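Long-range contact in cellulosomal scaffoldin (Bacteroides cellulosolvens, PDB 2XBT), which is a cellulosome scaffold protein whose family 3b carbohydrate-binding module, the fragment described here, probably binds cellulose: residues Phe50-Asp55 against Ser128-Tyr133. Residues are numbered along the deposited sequence; the frame is centred on the assembly and turned at random.
Sequences FYTSDD and SNDYSY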
# COMPACT_ATOMS: atom_id res chain seq x y z
N PHE A 50 -2.99 7.09 -0.66
CA PHE A 50 -3.49 8.45 -0.46
C PHE A 50 -4.89 8.58 -1.02
O PHE A 50 -5.19 8.05 -2.09
CB PHE A 50 -2.58 9.45 -1.15
CG PHE A 50 -1.15 9.36 -0.69
CD1 PHE A 50 -0.73 10.06 0.43
CD2 PHE A 50 -0.24 8.59 -1.39
CE1 PHE A 50 0.59 9.99 0.86
CE2 PHE A 50 1.10 8.50 -0.96
CZ PHE A 50 1.50 9.22 0.17
N TYR A 51 -5.75 9.27 -0.28
CA TYR A 51 -7.16 9.33 -0.64
C TYR A 51 -7.83 10.59 -0.12
O TYR A 51 -7.24 11.35 0.64
CB TYR A 51 -7.91 8.10 -0.10
CG TYR A 51 -8.07 8.10 1.41
CD1 TYR A 51 -9.24 8.54 2.00
CD2 TYR A 51 -7.03 7.67 2.25
CE1 TYR A 51 -9.40 8.55 3.38
CE2 TYR A 51 -7.18 7.67 3.64
CZ TYR A 51 -8.36 8.11 4.19
OH TYR A 51 -8.53 8.12 5.55
N THR A 52 -9.08 10.78 -0.52
CA THR A 52 -9.82 11.98 -0.16
C THR A 52 -10.99 11.57 0.69
O THR A 52 -11.76 10.67 0.33
CB THR A 52 -10.36 12.70 -1.40
OG1 THR A 52 -9.28 13.23 -2.16
CG2 THR A 52 -11.31 13.83 -0.98
N SER A 53 -11.12 12.21 1.84
CA SER A 53 -12.19 11.87 2.75
C SER A 53 -13.41 12.71 2.48
O SER A 53 -13.44 13.91 2.75
CB SER A 53 -11.77 12.07 4.20
OG SER A 53 -12.86 11.74 5.05
N ASP A 54 -14.41 12.05 1.92
CA ASP A 54 -15.77 12.55 1.83
C ASP A 54 -16.04 13.63 2.88
O ASP A 54 -16.34 14.78 2.55
CB ASP A 54 -16.71 11.36 2.06
CG ASP A 54 -16.16 10.36 3.07
OD1 ASP A 54 -16.17 10.65 4.29
OD2 ASP A 54 -15.70 9.27 2.66
N ASP A 55 -15.91 13.25 4.15
CA ASP A 55 -16.45 14.04 5.24
C ASP A 55 -16.08 13.44 6.59
O ASP A 55 -16.88 13.50 7.54
CB ASP A 55 -17.97 14.06 5.11
CG ASP A 55 -18.53 12.68 4.83
OD1 ASP A 55 -18.55 11.85 5.77
OD2 ASP A 55 -18.92 12.41 3.68
N SER A 128 -12.74 7.81 -7.61
CA SER A 128 -12.29 8.68 -8.69
C SER A 128 -11.59 9.88 -8.09
O SER A 128 -10.77 10.51 -8.75
CB SER A 128 -13.46 9.14 -9.58
OG SER A 128 -14.30 10.05 -8.90
N ASN A 129 -11.92 10.18 -6.84
CA ASN A 129 -11.27 11.27 -6.12
C ASN A 129 -10.09 10.87 -5.23
O ASN A 129 -9.61 11.68 -4.44
CB ASN A 129 -12.28 12.02 -5.25
CG ASN A 129 -13.05 13.03 -6.04
OD1 ASN A 129 -12.47 13.83 -6.77
ND2 ASN A 129 -14.38 12.98 -5.93
N ASP A 130 -9.64 9.63 -5.33
CA ASP A 130 -8.53 9.20 -4.49
C ASP A 130 -7.26 9.16 -5.31
O ASP A 130 -7.18 8.47 -6.32
CB ASP A 130 -8.80 7.82 -3.89
CG ASP A 130 -9.94 7.81 -2.92
OD1 ASP A 130 -10.25 8.87 -2.32
OD2 ASP A 130 -10.53 6.73 -2.73
N TYR A 131 -6.25 9.91 -4.85
CA TYR A 131 -4.95 9.99 -5.52
C TYR A 131 -4.38 8.61 -5.89
O TYR A 131 -3.89 8.40 -7.01
CB TYR A 131 -3.98 10.73 -4.59
CG TYR A 131 -2.57 10.88 -5.14
CD1 TYR A 131 -2.22 11.98 -5.92
CD2 TYR A 131 -1.59 9.95 -4.87
CE1 TYR A 131 -0.95 12.13 -6.42
CE2 TYR A 131 -0.30 10.10 -5.37
CZ TYR A 131 0.00 11.20 -6.15
OH TYR A 131 1.27 11.35 -6.66
N SER A 132 -4.43 7.68 -4.95
CA SER A 132 -3.77 6.39 -5.15
C SER A 132 -4.59 5.41 -5.99
O SER A 132 -4.08 4.36 -6.40
CB SER A 132 -3.36 5.77 -3.81
OG SER A 132 -2.30 6.50 -3.20
N TYR A 133 -5.85 5.73 -6.25
CA TYR A 133 -6.66 4.81 -7.06
C TYR A 133 -6.23 4.87 -8.53
O TYR A 133 -6.30 5.93 -9.16
CB TYR A 133 -8.15 5.13 -6.96
CG TYR A 133 -9.01 4.25 -7.87
CD1 TYR A 133 -9.17 2.89 -7.61
CD2 TYR A 133 -9.64 4.79 -8.99
CE1 TYR A 133 -9.96 2.08 -8.45
CE2 TYR A 133 -10.42 3.99 -9.83
CZ TYR A 133 -10.58 2.65 -9.56
OH TYR A 133 -11.36 1.87 -10.40
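F50-T52, where strand 45-51 runs out into a loop, lies nearly antiparallel to N129-S132 (171° between their end-to-end directions), which enters a type I turn from D130 to Y133. In the beta-sandwich of this CBM3 module, the loop between strands 125-126 and 147-150 thus packs on the end of strand 45-51. Strand-like pairing is only partial: S132 N donates to F50 O at 3.0 Å, whereas the return bond goes from F50 N to a side chain, S132 OG, at 2.7 Å and nearly straight (167°). With chi1 at -70°, OG stands beside its own backbone N and also lies at the edge of the F50 ring; it has a further hydrogen-bonding partner in L145 O. Two residues along, T52 N donates to D130 OD1 at 2.9 Å, meeting it on the anti side and out of the carboxylate plane, while T52 OG1 donates to N129 O at 2.8 Å. The D130 carboxylate also rests against Y51 CB, 3.3 Å from OD1. An alanine in place of D130 would probably leave the T52 amide without its acceptor and open a gap beside Y51. F50 and Y131 lie side by side, F50 CB 3.9 Å from Y131 CD2, with ring planes almost perpendicular; the Y131 hydroxyl bonds to T158 O. Side-chain oxygens thus accept from F50 and T52, while Y51 stays paired with K87 of strand 85-93, which probably holds the loop against the sheet.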